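Local coordinates for putative cytoplasmic protein (Salmonella typhimurium LT2, PDB 2Q02) that is of unknown function but binds zinc within a xylose isomerase-like TIM barrel and may, judging by its family, act as an isomerase, at residues Leu27-Glu32 with Glu61-Glu66; Glu37-Met42 with Glu245-Gln250; Pro75-Thr80 with Val145-Ser150; Trp153-Ile158 with Ser186-Ser191. All blocks are in the same frame, centred on the assembly; numbering follows the deposited sequence.

Interaction 1. Residues Leu27-Glu32 with Glu61-Glu66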
loop_
_atom_site.group_PDB
_atom_site.type_symbol
_atom_site.label_atom_id
_atom_site.label_comp_id
_atom_site.label_asym_id
_atom_site.label_seq_id
_atom_site.Cartn_x
_atom_site.Cartn_y
_atom_site.Cartn_z
ATOM N N LEU A 27 -6.180 10.665 -15.685
ATOM C CA LEU A 27 -5.017 11.418 -15.193
ATOM C C LEU A 27 -3.753 10.555 -15.200
ATOM O O LEU A 27 -2.705 10.981 -15.710
ATOM C CB LEU A 27 -5.310 11.955 -13.783
ATOM C CG LEU A 27 -4.279 12.806 -13.053
ATOM C CD1 LEU A 27 -5.005 13.673 -12.051
ATOM C CD2 LEU A 27 -3.230 11.943 -12.377
ATOM N N VAL A 28 -3.864 9.343 -14.650
ATOM C CA VAL A 28 -2.736 8.410 -14.583
ATOM C C VAL A 28 -2.213 8.065 -15.993
ATOM O O VAL A 28 -1.000 7.970 -16.199
ATOM C CB VAL A 28 -3.113 7.126 -13.807
ATOM C CG1 VAL A 28 -1.997 6.083 -13.879
ATOM C CG2 VAL A 28 -3.438 7.452 -12.362
ATOM N N LYS A 29 -3.118 7.908 -16.964
ATOM C CA LYS A 29 -2.705 7.689 -18.363
ATOM C C LYS A 29 -2.041 8.947 -18.952
ATOM O O LYS A 29 -1.015 8.825 -19.623
ATOM C CB LYS A 29 -3.853 7.167 -19.250
ATOM C CG LYS A 29 -3.556 7.205 -20.790
ATOM C CD LYS A 29 -3.681 5.831 -21.460
ATOM C CE LYS A 29 -3.441 5.878 -22.994
ATOM N NZ LYS A 29 -4.476 6.673 -23.735
ATOM N N ARG A 30 -2.591 10.139 -18.690
ATOM C CA ARG A 30 -1.968 11.400 -19.122
ATOM C C ARG A 30 -0.511 11.499 -18.630
ATOM O O ARG A 30 0.362 12.008 -19.337
ATOM C CB ARG A 30 -2.781 12.631 -18.644
ATOM C CG ARG A 30 -3.968 13.052 -19.550
ATOM C CD ARG A 30 -4.639 14.376 -19.087
ATOM N NE ARG A 30 -5.691 14.140 -18.091
ATOM C CZ ARG A 30 -5.681 14.543 -16.817
ATOM N NH1 ARG A 30 -4.688 15.257 -16.314
ATOM N NH2 ARG A 30 -6.694 14.223 -16.029
ATOM N N LEU A 31 -0.247 11.018 -17.415
ATOM C CA LEU A 31 1.114 11.016 -16.841
ATOM C C LEU A 31 1.982 9.844 -17.316
ATOM O O LEU A 31 3.137 9.715 -16.912
ATOM C CB LEU A 31 1.027 10.968 -15.320
ATOM C CG LEU A 31 0.400 12.205 -14.690
ATOM C CD1 LEU A 31 0.211 12.009 -13.194
ATOM C CD2 LEU A 31 1.264 13.433 -14.972
ATOM N N GLU A 32 1.404 8.985 -18.146
ATOM C CA GLU A 32 2.085 7.833 -18.740
ATOM C C GLU A 32 2.554 6.789 -17.731
ATOM O O GLU A 32 3.629 6.215 -17.901
ATOM C CB GLU A 32 3.248 8.268 -19.633
ATOM C CG GLU A 32 2.819 8.682 -21.028
ATOM C CD GLU A 32 3.967 9.227 -21.840
ATOM O OE1 GLU A 32 4.518 10.277 -21.445
ATOM O OE2 GLU A 32 4.312 8.610 -22.869
ATOM N N GLU A 61 -8.919 -0.900 -18.835
ATOM C CA GLU A 61 -8.444 -1.354 -20.136
ATOM C C GLU A 61 -8.397 -0.209 -21.171
ATOM O O GLU A 61 -7.507 -0.171 -22.027
ATOM C CB GLU A 61 -9.331 -2.496 -20.610
ATOM C CG GLU A 61 -8.929 -3.096 -21.952
ATOM C CD GLU A 61 -9.826 -4.266 -22.372
ATOM O OE1 GLU A 61 -10.396 -4.946 -21.468
ATOM O OE2 GLU A 61 -9.947 -4.511 -23.601
ATOM N N LYS A 62 -9.350 0.714 -21.079
ATOM C CA LYS A 62 -9.407 1.907 -21.938
ATOM C C LYS A 62 -8.197 2.833 -21.752
ATOM O O LYS A 62 -7.719 3.446 -22.716
ATOM C CB LYS A 62 -10.707 2.669 -21.624
ATOM C CG LYS A 62 -10.961 3.942 -22.384
ATOM C CD LYS A 62 -12.303 4.521 -21.958
ATOM C CE LYS A 62 -12.853 5.497 -22.979
ATOM N NZ LYS A 62 -12.108 6.764 -22.927
ATOM N N TYR A 63 -7.718 2.929 -20.511
ATOM C CA TYR A 63 -6.584 3.787 -20.177
ATOM C C TYR A 63 -5.286 2.990 -19.976
ATOM O O TYR A 63 -4.282 3.529 -19.520
ATOM C CB TYR A 63 -6.926 4.639 -18.951
ATOM C CG TYR A 63 -8.064 5.586 -19.241
ATOM C CD1 TYR A 63 -7.856 6.728 -20.000
ATOM C CD2 TYR A 63 -9.347 5.328 -18.790
ATOM C CE1 TYR A 63 -8.894 7.608 -20.282
ATOM C CE2 TYR A 63 -10.394 6.192 -19.073
ATOM C CZ TYR A 63 -10.163 7.334 -19.819
ATOM O OH TYR A 63 -11.190 8.201 -20.108
ATOM N N GLY A 64 -5.309 1.715 -20.347
ATOM C CA GLY A 64 -4.120 0.869 -20.325
ATOM C C GLY A 64 -3.498 0.673 -18.949
ATOM O O GLY A 64 -2.274 0.661 -18.811
ATOM N N LEU A 65 -4.347 0.505 -17.930
ATOM C CA LEU A 65 -3.912 0.426 -16.532
ATOM C C LEU A 65 -4.110 -0.954 -15.963
ATOM O O LEU A 65 -5.114 -1.616 -16.246
ATOM C CB LEU A 65 -4.689 1.404 -15.653
ATOM C CG LEU A 65 -4.707 2.850 -16.142
ATOM C CD1 LEU A 65 -5.510 3.707 -15.178
ATOM C CD2 LEU A 65 -3.295 3.396 -16.321
ATOM N N GLU A 66 -3.139 -1.384 -15.165
ATOM C CA GLU A 66 -3.282 -2.544 -14.288
ATOM C C GLU A 66 -3.701 -2.060 -12.908
ATOM O O GLU A 66 -3.051 -1.207 -12.327
ATOM C CB GLU A 66 -1.957 -3.312 -14.172
ATOM C CG GLU A 66 -1.845 -4.179 -12.907
ATOM C CD GLU A 66 -0.704 -5.216 -12.939
ATOM O OE1 GLU A 66 0.457 -4.856 -13.276
ATOM O OE2 GLU A 66 -0.983 -6.400 -12.597
#
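Val28 meets Leu65 on the buried side of this contact, methyl against methyl, with CG1 of Val28 3.9 Å from CD2 of Leu65. The two branched side chains cross obliquely, and each touches its neighbour through one branch. Val28 turns CG1 anti to its backbone N (chi1 173°), which leans that methyl toward the leucine. Both residues also pack on Val36 of strand 35-39, so the apolar patch continues onto the outer wall of the barrel. Leu65 and Tyr63 reach back to Phe25 of helix 21-30 as well. The contact joins helix 21-30 to the residues that follow helix 53-62, two consecutive helices of the ring that surrounds the eight-stranded parallel barrel; strand 35-39 lies between them in the chain. Both helices end here in Schellman motifs, with Glu32 and Gly64 in the positive-phi position; at Glu32, the backbone N bonds to Lys29 O at 2.8 Å. Toward solvent the contact is made by the aliphatic part of Lys29. Its chain lies alongside the backbone of Tyr63, CD coming to 3.1 Å from the carbonyl O of Tyr63, and its CB sits 4.0 Å from the CB of Tyr63. A bend at chi2 (123°) brings the lysine methylenes past that carbonyl. The Tyr63 ring is met obliquely by Lys29 CB, while Lys62 CG lies over the rim of one ring face. At the far end of the ring the hydroxyl of Tyr63 hydrogen-bonds to Glu22, and Lys62 NZ adds a weak bond to Tyr63 OH at 3.3 Å.

Interaction 2. Residues Glu37-Met42 with Glu245-Gln250. With ZN (zinc ion), chain E.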
loop_
_atom_site.group_PDB
_atom_site.type_symbol
_atom_site.label_atom_id
_atom_site.label_comp_id
_atom_site.label_asym_id
_atom_site.label_seq_id
_atom_site.Cartn_x
_atom_site.Cartn_y
_atom_site.Cartn_z
ATOM N N GLU A 37 -3.852 1.617 -7.682
ATOM C CA GLU A 37 -4.477 0.874 -6.606
ATOM C C GLU A 37 -5.839 1.491 -6.351
ATOM O O GLU A 37 -5.968 2.723 -6.296
ATOM C CB GLU A 37 -3.660 0.995 -5.314
ATOM C CG GLU A 37 -2.272 0.367 -5.348
ATOM C CD GLU A 37 -1.577 0.464 -4.000
ATOM O OE1 GLU A 37 -0.891 1.504 -3.777
ATOM O OE2 GLU A 37 -1.748 -0.473 -3.163
ATOM N N LEU A 38 -6.846 0.650 -6.163
ATOM C CA LEU A 38 -8.158 1.113 -5.702
ATOM C C LEU A 38 -8.285 0.905 -4.189
ATOM O O LEU A 38 -7.398 0.336 -3.556
ATOM C CB LEU A 38 -9.289 0.423 -6.479
ATOM C CG LEU A 38 -9.435 0.787 -7.969
ATOM C CD1 LEU A 38 -10.583 0.033 -8.596
ATOM C CD2 LEU A 38 -9.616 2.281 -8.187
ATOM N N ARG A 39 -9.381 1.394 -3.606
ATOM C CA ARG A 39 -9.539 1.408 -2.153
ATOM C C ARG A 39 -11.013 1.409 -1.670
ATOM O O ARG A 39 -11.902 2.026 -2.288
ATOM C CB ARG A 39 -8.865 2.658 -1.564
ATOM C CG ARG A 39 -7.483 3.051 -2.116
ATOM C CD ARG A 39 -7.002 4.298 -1.377
ATOM N NE ARG A 39 -7.029 4.044 0.059
ATOM C CZ ARG A 39 -6.009 3.567 0.768
ATOM N NH1 ARG A 39 -4.820 3.343 0.223
ATOM N NH2 ARG A 39 -6.165 3.341 2.052
ATOM N N ASN A 40 -11.259 0.765 -0.532
ATOM C CA ASN A 40 -12.620 0.733 0.039
ATOM C C ASN A 40 -12.895 1.870 1.051
ATOM O O ASN A 40 -13.965 1.910 1.651
ATOM C CB ASN A 40 -12.939 -0.624 0.682
ATOM C CG ASN A 40 -12.211 -0.830 1.981
ATOM O OD1 ASN A 40 -11.222 -0.146 2.257
ATOM N ND2 ASN A 40 -12.689 -1.778 2.795
ATOM N N ASP A 41 -11.942 2.799 1.214
ATOM C CA ASP A 41 -12.093 3.883 2.197
ATOM C C ASP A 41 -12.082 5.282 1.558
ATOM O O ASP A 41 -11.709 6.275 2.196
ATOM C CB ASP A 41 -11.040 3.785 3.302
ATOM C CG ASP A 41 -9.636 3.860 2.787
ATOM O OD1 ASP A 41 -9.437 4.158 1.596
ATOM O OD2 ASP A 41 -8.732 3.620 3.603
HETATM N N MSE A 42 -12.524 5.358 0.309
HETATM C CA MSE A 42 -12.732 6.634 -0.347
HETATM C C MSE A 42 -14.029 7.222 0.153
HETATM O O MSE A 42 -14.769 6.543 0.872
HETATM C CB MSE A 42 -12.798 6.420 -1.846
HETATM C CG MSE A 42 -11.610 5.633 -2.379
HETATM SE SE MSE A 42 -9.910 6.608 -2.381
HETATM C CE MSE A 42 -9.623 7.073 -0.672
ATOM N N GLU A 245 1.331 6.779 -1.990
ATOM C CA GLU A 245 0.152 6.661 -1.109
ATOM C C GLU A 245 0.128 7.769 -0.024
ATOM O O GLU A 245 0.356 7.516 1.150
ATOM C CB GLU A 245 0.062 5.250 -0.477
ATOM C CG GLU A 245 -1.233 5.001 0.336
ATOM C CD GLU A 245 -1.166 3.785 1.263
ATOM O OE1 GLU A 245 -0.121 3.559 1.907
ATOM O OE2 GLU A 245 -2.169 3.052 1.382
ATOM N N PRO A 246 -0.142 9.008 -0.426
ATOM C CA PRO A 246 -0.427 10.039 0.557
ATOM C C PRO A 246 -1.835 9.906 1.186
ATOM O O PRO A 246 -2.726 9.296 0.585
ATOM C CB PRO A 246 -0.313 11.315 -0.268
ATOM C CG PRO A 246 -0.739 10.915 -1.600
ATOM C CD PRO A 246 -0.191 9.540 -1.797
ATOM N N PHE A 247 -2.013 10.475 2.387
ATOM C CA PHE A 247 -3.295 10.418 3.146
ATOM C C PHE A 247 -3.867 11.776 3.610
ATOM O O PHE A 247 -5.046 11.861 3.981
ATOM C CB PHE A 247 -3.105 9.584 4.411
ATOM C CG PHE A 247 -3.310 8.139 4.221
ATOM C CD1 PHE A 247 -4.578 7.591 4.341
ATOM C CD2 PHE A 247 -2.227 7.304 3.962
ATOM C CE1 PHE A 247 -4.783 6.228 4.170
ATOM C CE2 PHE A 247 -2.408 5.939 3.805
ATOM C CZ PHE A 247 -3.696 5.396 3.910
ATOM N N SER A 248 -3.035 12.809 3.640
ATOM C CA SER A 248 -3.436 14.097 4.219
ATOM C C SER A 248 -4.736 14.673 3.657
ATOM O O SER A 248 -5.058 14.488 2.488
ATOM C CB SER A 248 -2.321 15.125 4.004
ATOM O OG SER A 248 -2.773 16.417 4.337
ATOM N N SER A 249 -5.463 15.403 4.487
ATOM C CA SER A 249 -6.648 16.144 4.046
ATOM C C SER A 249 -6.266 17.320 3.152
ATOM O O SER A 249 -7.111 17.872 2.456
ATOM C CB SER A 249 -7.448 16.651 5.250
ATOM O OG SER A 249 -6.721 17.625 5.979
ATOM N N GLN A 250 -4.996 17.725 3.192
ATOM C CA GLN A 250 -4.485 18.754 2.262
ATOM C C GLN A 250 -4.697 18.313 0.796
ATOM O O GLN A 250 -4.786 19.142 -0.102
ATOM C CB GLN A 250 -2.975 18.983 2.456
ATOM C CG GLN A 250 -2.501 19.746 3.717
ATOM C CD GLN A 250 -0.951 19.769 3.806
ATOM O OE1 GLN A 250 -0.259 20.300 2.914
ATOM N NE2 GLN A 250 -0.409 19.157 4.865
HETATM ZN ZN ZN E . 0.549 1.783 2.889
#
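Arg39 and Glu245 form a buried salt bridge: NH1 of Arg39 donates to OE2 of Glu245 at 2.9 Å with an N-H...O angle of 150°. The bond lies close to the guanidinium plane and uses the anti lone pair of OE2, while the carboxylate plane is turned 54° from the guanidinium. A second bridge holds the arginine from its own segment. Asp41 takes it side-on through two nearly coplanar bonds, OD1 to Arg39 NE at 2.9 Å and OD2 to Arg39 NH2 at 3.0 Å, both on syn lone pairs. With NH1 also bonded to Asn12, the rotation of the guanidinium is fixed. Metal coordination uses the other carboxylate oxygen: Glu245 OE1 binds the zinc ion at 2.1 Å, alongside Glu139, Asp170 and His197. Arg39 is thus a second-shell residue that helps orient a zinc ligand. The aromatic contact is looser, Phe247 CZ lying 3.7 Å from Arg39 NH2 with the ring steeply inclined, 83°, to the guanidinium. Arg39 ends strand 35-39, and Glu245 follows strand 242-244; strand 9-12, which supplies Asn12, runs between these two in the closed barrel, with helix 256-271 following the Glu245 loop.

Interaction 3. Residues Pro75-Thr80 with Val145-Ser150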
loop_
_atom_site.group_PDB
_atom_site.type_symbol
_atom_site.label_atom_id
_atom_site.label_comp_id
_atom_site.label_asym_id
_atom_site.label_seq_id
_atom_site.Cartn_x
_atom_site.Cartn_y
_atom_site.Cartn_z
ATOM N N PRO A 75 -9.366 -5.620 10.672
ATOM C CA PRO A 75 -8.042 -6.162 11.030
ATOM C C PRO A 75 -7.900 -7.635 10.636
ATOM O O PRO A 75 -8.620 -8.485 11.149
ATOM C CB PRO A 75 -7.994 -5.972 12.554
ATOM C CG PRO A 75 -9.436 -6.070 12.997
ATOM C CD PRO A 75 -10.317 -5.787 11.789
ATOM N N PHE A 76 -6.957 -7.936 9.749
ATOM C CA PHE A 76 -6.813 -9.318 9.211
ATOM C C PHE A 76 -6.482 -10.305 10.314
ATOM O O PHE A 76 -6.738 -11.507 10.243
ATOM C CB PHE A 76 -5.746 -9.381 8.093
ATOM C CG PHE A 76 -4.330 -9.594 8.579
ATOM C CD1 PHE A 76 -3.823 -10.872 8.742
ATOM C CD2 PHE A 76 -3.484 -8.507 8.804
ATOM C CE1 PHE A 76 -2.498 -11.068 9.158
ATOM C CE2 PHE A 76 -2.158 -8.687 9.209
ATOM C CZ PHE A 76 -1.674 -9.978 9.393
ATOM N N ASN A 77 -5.920 -9.700 11.324
ATOM C CA ASN A 77 -5.288 -10.282 12.464
ATOM C C ASN A 77 -6.275 -10.829 13.515
ATOM O O ASN A 77 -5.906 -11.610 14.371
ATOM C CB ASN A 77 -4.517 -9.074 13.080
ATOM C CG ASN A 77 -3.159 -9.416 13.467
ATOM O OD1 ASN A 77 -2.737 -10.568 13.344
ATOM N ND2 ASN A 77 -2.440 -8.442 13.957
ATOM N N GLN A 78 -7.510 -10.331 13.468
ATOM C CA GLN A 78 -8.570 -10.620 14.442
ATOM C C GLN A 78 -9.766 -11.133 13.652
ATOM O O GLN A 78 -10.794 -10.457 13.496
ATOM C CB GLN A 78 -8.920 -9.346 15.207
ATOM C CG GLN A 78 -10.077 -9.474 16.195
ATOM C CD GLN A 78 -9.932 -8.515 17.355
ATOM O OE1 GLN A 78 -10.674 -7.519 17.449
ATOM N NE2 GLN A 78 -8.934 -8.784 18.241
ATOM N N LEU A 79 -9.602 -12.347 13.145
ATOM C CA LEU A 79 -10.419 -12.864 12.054
ATOM C C LEU A 79 -11.736 -13.504 12.550
ATOM O O LEU A 79 -11.917 -14.730 12.497
ATOM C CB LEU A 79 -9.563 -13.853 11.235
ATOM C CG LEU A 79 -9.872 -14.176 9.772
ATOM C CD1 LEU A 79 -9.848 -12.920 8.909
ATOM C CD2 LEU A 79 -8.867 -15.213 9.245
ATOM N N THR A 80 -12.643 -12.642 13.020
ATOM C CA THR A 80 -13.998 -13.035 13.412
ATOM C C THR A 80 -14.782 -13.291 12.140
ATOM O O THR A 80 -14.302 -13.008 11.046
ATOM C CB THR A 80 -14.728 -11.929 14.218
ATOM O OG1 THR A 80 -14.960 -10.785 13.385
ATOM C CG2 THR A 80 -13.921 -11.502 15.438
ATOM N N VAL A 145 0.734 1.327 18.861
ATOM C CA VAL A 145 -0.440 0.506 19.206
ATOM C C VAL A 145 -0.710 -0.648 18.220
ATOM O O VAL A 145 -1.653 -1.409 18.396
ATOM C CB VAL A 145 -1.663 1.386 19.434
ATOM C CG1 VAL A 145 -1.421 2.257 20.661
ATOM C CG2 VAL A 145 -1.962 2.255 18.185
ATOM N N SER A 146 0.139 -0.777 17.204
ATOM C CA SER A 146 0.001 -1.809 16.177
ATOM C C SER A 146 0.410 -3.169 16.704
ATOM O O SER A 146 1.410 -3.303 17.405
ATOM C CB SER A 146 0.846 -1.476 14.955
ATOM O OG SER A 146 0.976 -2.594 14.106
ATOM N N SER A 147 -0.384 -4.181 16.355
ATOM C CA SER A 147 -0.098 -5.553 16.751
ATOM C C SER A 147 0.981 -6.207 15.890
ATOM O O SER A 147 1.427 -7.296 16.201
ATOM C CB SER A 147 -1.372 -6.411 16.694
ATOM O OG SER A 147 -1.801 -6.603 15.357
ATOM N N LEU A 148 1.374 -5.560 14.800
ATOM C CA LEU A 148 2.357 -6.116 13.872
ATOM C C LEU A 148 3.093 -4.956 13.170
ATOM O O LEU A 148 2.583 -4.367 12.219
ATOM C CB LEU A 148 1.660 -7.054 12.856
ATOM C CG LEU A 148 2.516 -7.689 11.744
ATOM C CD1 LEU A 148 3.641 -8.585 12.309
ATOM C CD2 LEU A 148 1.679 -8.490 10.752
ATOM N N ARG A 149 4.278 -4.632 13.673
ATOM C CA ARG A 149 5.027 -3.441 13.276
ATOM C C ARG A 149 6.271 -3.711 12.432
ATOM O O ARG A 149 6.709 -2.849 11.661
ATOM C CB ARG A 149 5.474 -2.729 14.546
ATOM C CG ARG A 149 4.362 -2.551 15.536
ATOM C CD ARG A 149 4.889 -1.924 16.791
ATOM N NE ARG A 149 5.460 -0.611 16.535
ATOM C CZ ARG A 149 6.428 -0.053 17.245
ATOM N NH1 ARG A 149 6.972 -0.696 18.268
ATOM N NH2 ARG A 149 6.854 1.165 16.920
ATOM N N SER A 150 6.851 -4.898 12.603
ATOM C CA SER A 150 8.088 -5.274 11.921
ATOM C C SER A 150 7.781 -6.033 10.643
ATOM O O SER A 150 7.057 -7.046 10.651
ATOM C CB SER A 150 8.982 -6.136 12.812
ATOM O OG SER A 150 10.068 -6.680 12.070
#
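Phe76 and Leu148 make the apolar part of this contact: CD2 of Leu148 comes to the edge of the phenyl ring, near its plane, 3.9 Å from Phe76 CZ. The side chains cross at about a right angle, with a single leucine methyl doing the touching. Phe76 holds CG between its backbone N and carbonyl carbon (chi1 87°), which swings the ring toward Leu148. Beside this pair Asn77 and Ser147 face each other with their polar ends. Their closest atoms, Asn77 ND2 and Ser147 OG, are modelled too near for the detail to be reliable, but each side chain has a firm partner beyond: Asn77 OD1 bonds to Thr118, and Ser147 OG to the carbonyl of Leu107. Farther out, a type I turn from Pro75 to Gln78 presents Phe76 and Asn77, and its closing bond runs from Gln78 N to Pro75 O at 3.2 Å. On the other segment an ST turn, Leu148 N to Ser146 OG at 3.1 Å, shapes the backbone before Leu148. Phe76 packs on Ile122 and Leu125 of helix 115-130, and Leu148 on helix 151-161. These are two beta-alpha loops, after strands 66-73 and 135-138, meeting at the C-terminal end of the strands, the end that carries the active site in TIM barrels.

Interaction 4. Residues Trp153-Ile158 with Ser186-Ser191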
loop_
_atom_site.group_PDB
_atom_site.type_symbol
_atom_site.label_atom_id
_atom_site.label_comp_id
_atom_site.label_asym_id
_atom_site.label_seq_id
_atom_site.Cartn_x
_atom_site.Cartn_y
_atom_site.Cartn_z
ATOM N N TRP A 153 9.594 -9.520 11.017
ATOM C CA TRP A 153 8.793 -10.449 11.812
ATOM C C TRP A 153 7.564 -10.902 11.011
ATOM O O TRP A 153 7.191 -12.069 11.066
ATOM C CB TRP A 153 8.403 -9.774 13.131
ATOM C CG TRP A 153 7.582 -10.562 14.080
ATOM C CD1 TRP A 153 6.322 -10.260 14.501
ATOM C CD2 TRP A 153 7.957 -11.771 14.767
ATOM N NE1 TRP A 153 5.882 -11.209 15.399
ATOM C CE2 TRP A 153 6.868 -12.141 15.587
ATOM C CE3 TRP A 153 9.112 -12.571 14.774
ATOM C CZ2 TRP A 153 6.890 -13.282 16.410
ATOM C CZ3 TRP A 153 9.136 -13.724 15.610
ATOM C CH2 TRP A 153 8.029 -14.059 16.409
ATOM N N ALA A 154 6.961 -9.978 10.257
ATOM C CA ALA A 154 5.857 -10.319 9.365
ATOM C C ALA A 154 6.273 -11.373 8.324
ATOM O O ALA A 154 5.512 -12.290 8.034
ATOM C CB ALA A 154 5.324 -9.067 8.672
ATOM N N GLN A 155 7.469 -11.221 7.757
ATOM C CA GLN A 155 7.984 -12.192 6.794
ATOM C C GLN A 155 8.185 -13.569 7.452
ATOM O O GLN A 155 7.939 -14.607 6.847
ATOM C CB GLN A 155 9.301 -11.707 6.163
ATOM C CG GLN A 155 9.135 -10.550 5.220
ATOM C CD GLN A 155 10.438 -10.122 4.532
ATOM O OE1 GLN A 155 11.546 -10.253 5.083
ATOM N NE2 GLN A 155 10.303 -9.612 3.305
ATOM N N GLN A 156 8.604 -13.560 8.709
ATOM C CA GLN A 156 8.814 -14.801 9.447
ATOM C C GLN A 156 7.503 -15.553 9.669
ATOM O O GLN A 156 7.438 -16.778 9.506
ATOM C CB GLN A 156 9.478 -14.516 10.789
ATOM C CG GLN A 156 10.097 -15.741 11.401
ATOM C CD GLN A 156 10.499 -15.527 12.840
ATOM O OE1 GLN A 156 11.435 -14.765 13.143
ATOM N NE2 GLN A 156 9.789 -16.195 13.743
ATOM N N LEU A 157 6.475 -14.812 10.055
ATOM C CA LEU A 157 5.165 -15.390 10.333
ATOM C C LEU A 157 4.561 -16.005 9.071
ATOM O O LEU A 157 3.988 -17.095 9.123
ATOM C CB LEU A 157 4.234 -14.314 10.925
ATOM C CG LEU A 157 4.651 -13.750 12.304
ATOM C CD1 LEU A 157 3.581 -12.862 12.828
ATOM C CD2 LEU A 157 4.971 -14.845 13.358
ATOM N N ILE A 158 4.705 -15.297 7.950
ATOM C CA ILE A 158 4.263 -15.786 6.637
ATOM C C ILE A 158 4.924 -17.140 6.296
ATOM O O ILE A 158 4.246 -18.087 5.858
ATOM C CB ILE A 158 4.497 -14.700 5.533
ATOM C CG1 ILE A 158 3.432 -13.600 5.685
ATOM C CG2 ILE A 158 4.445 -15.260 4.115
ATOM C CD1 ILE A 158 3.693 -12.337 4.901
ATOM N N SER A 186 20.122 -6.834 7.312
ATOM C CA SER A 186 20.598 -8.222 7.428
ATOM C C SER A 186 19.466 -9.255 7.442
ATOM O O SER A 186 19.663 -10.394 7.035
ATOM C CB SER A 186 21.477 -8.385 8.679
ATOM O OG SER A 186 20.878 -7.804 9.830
ATOM N N ARG A 187 18.283 -8.844 7.894
ATOM C CA ARG A 187 17.211 -9.779 8.209
ATOM C C ARG A 187 16.046 -9.761 7.240
ATOM O O ARG A 187 15.269 -10.713 7.210
ATOM C CB ARG A 187 16.692 -9.520 9.622
ATOM C CG ARG A 187 17.794 -9.447 10.687
ATOM C CD ARG A 187 17.359 -10.127 11.969
ATOM N NE ARG A 187 17.366 -11.583 11.786
ATOM C CZ ARG A 187 16.491 -12.439 12.323
ATOM N NH1 ARG A 187 15.492 -12.021 13.105
ATOM N NH2 ARG A 187 16.612 -13.740 12.062
ATOM N N ILE A 188 15.912 -8.697 6.454
ATOM C CA ILE A 188 14.801 -8.595 5.501
ATOM C C ILE A 188 15.063 -9.380 4.228
ATOM O O ILE A 188 16.175 -9.383 3.697
ATOM C CB ILE A 188 14.454 -7.118 5.131
ATOM C CG1 ILE A 188 13.014 -7.028 4.607
ATOM C CG2 ILE A 188 15.457 -6.531 4.118
ATOM C CD1 ILE A 188 11.972 -7.064 5.711
ATOM N N ASP A 189 14.018 -10.035 3.741
ATOM C CA ASP A 189 14.075 -10.707 2.454
ATOM C C ASP A 189 13.409 -9.846 1.369
ATOM O O ASP A 189 12.182 -9.688 1.347
ATOM C CB ASP A 189 13.403 -12.072 2.551
ATOM C CG ASP A 189 13.971 -13.053 1.583
ATOM O OD1 ASP A 189 14.534 -12.601 0.552
ATOM O OD2 ASP A 189 13.860 -14.273 1.868
ATOM N N ILE A 190 14.239 -9.280 0.495
ATOM C CA ILE A 190 13.795 -8.338 -0.541
ATOM C C ILE A 190 12.851 -8.985 -1.531
ATOM O O ILE A 190 11.899 -8.353 -2.011
ATOM C CB ILE A 190 14.998 -7.776 -1.314
ATOM C CG1 ILE A 190 15.708 -6.718 -0.466
ATOM C CG2 ILE A 190 14.603 -7.223 -2.705
ATOM C CD1 ILE A 190 14.860 -5.460 -0.115
ATOM N N SER A 191 13.117 -10.247 -1.823
ATOM C CA SER A 191 12.307 -11.002 -2.754
ATOM C C SER A 191 10.885 -11.239 -2.234
ATOM O O SER A 191 9.983 -11.493 -3.030
ATOM C CB SER A 191 12.992 -12.346 -3.063
ATOM O OG SER A 191 12.723 -13.299 -2.038
HETATM O O HOH W 1 12.819 -11.956 6.509
#
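A glutamine amide bonded to both the N-H and the C=O of one residue, Asp189, joins helix 151-161 to the turn after helix 180-187, on the outer layer of the barrel. In Gln155, OE1 accepts from Asp189 N at 2.8 Å, nearly straight at 173°, and NE2 donates to Asp189 O at 2.7 Å. The first bond meets OE1 in the carbonyl plane on a lone pair; the second is more bent, its donor tilted 22° from the plane of the Asp189 carbonyl. Extended beyond CG, the glutamine chain carries the amide across, so that its O and N meet the backbone of Asp189. OE1 takes a further bond from a water, 2.6 Å away, that also donates to the carbonyl O of Arg187 at 2.8 Å, so the amide holds Asp189 N and O directly and, through the water, the carbonyl at the end of helix 180-187. Ile188 lies against the amide, its CD1 3.3 Å from Gln155 OE1, and the two side chains cross at about a right angle. Ser191 OG, in the short 3-10 segment that follows, donates to Asp189 OD1 from above the carboxylate plane. Gln155 also packs on Val167 of strand 166-170, Ile188 on Ala151 and Val152 of helix 151-161, and Leu157 faces helix 115-130.

Overall arrangement
Interaction 2 is the innermost of the four, a charged network at the zinc site; interactions 1, 3 and 4 lie farther from the chain's centre. Interaction 1 is on the opposite side of that centre from both 3 and 4. Interactions 1 and 4 are partly buried and link peripheral elements, the former through apolar side chains and lysine methylenes, the latter through an amide and water. Interaction 3 is buried, mixing an aromatic edge with polar groups held by a neighbouring loop and helix. Strand 35-39 lies in the chain between the two helices of interaction 1 and enters interaction 2. Interactions 3 and 4 touch directly, Leu148 packing against Trp153 and Ala154.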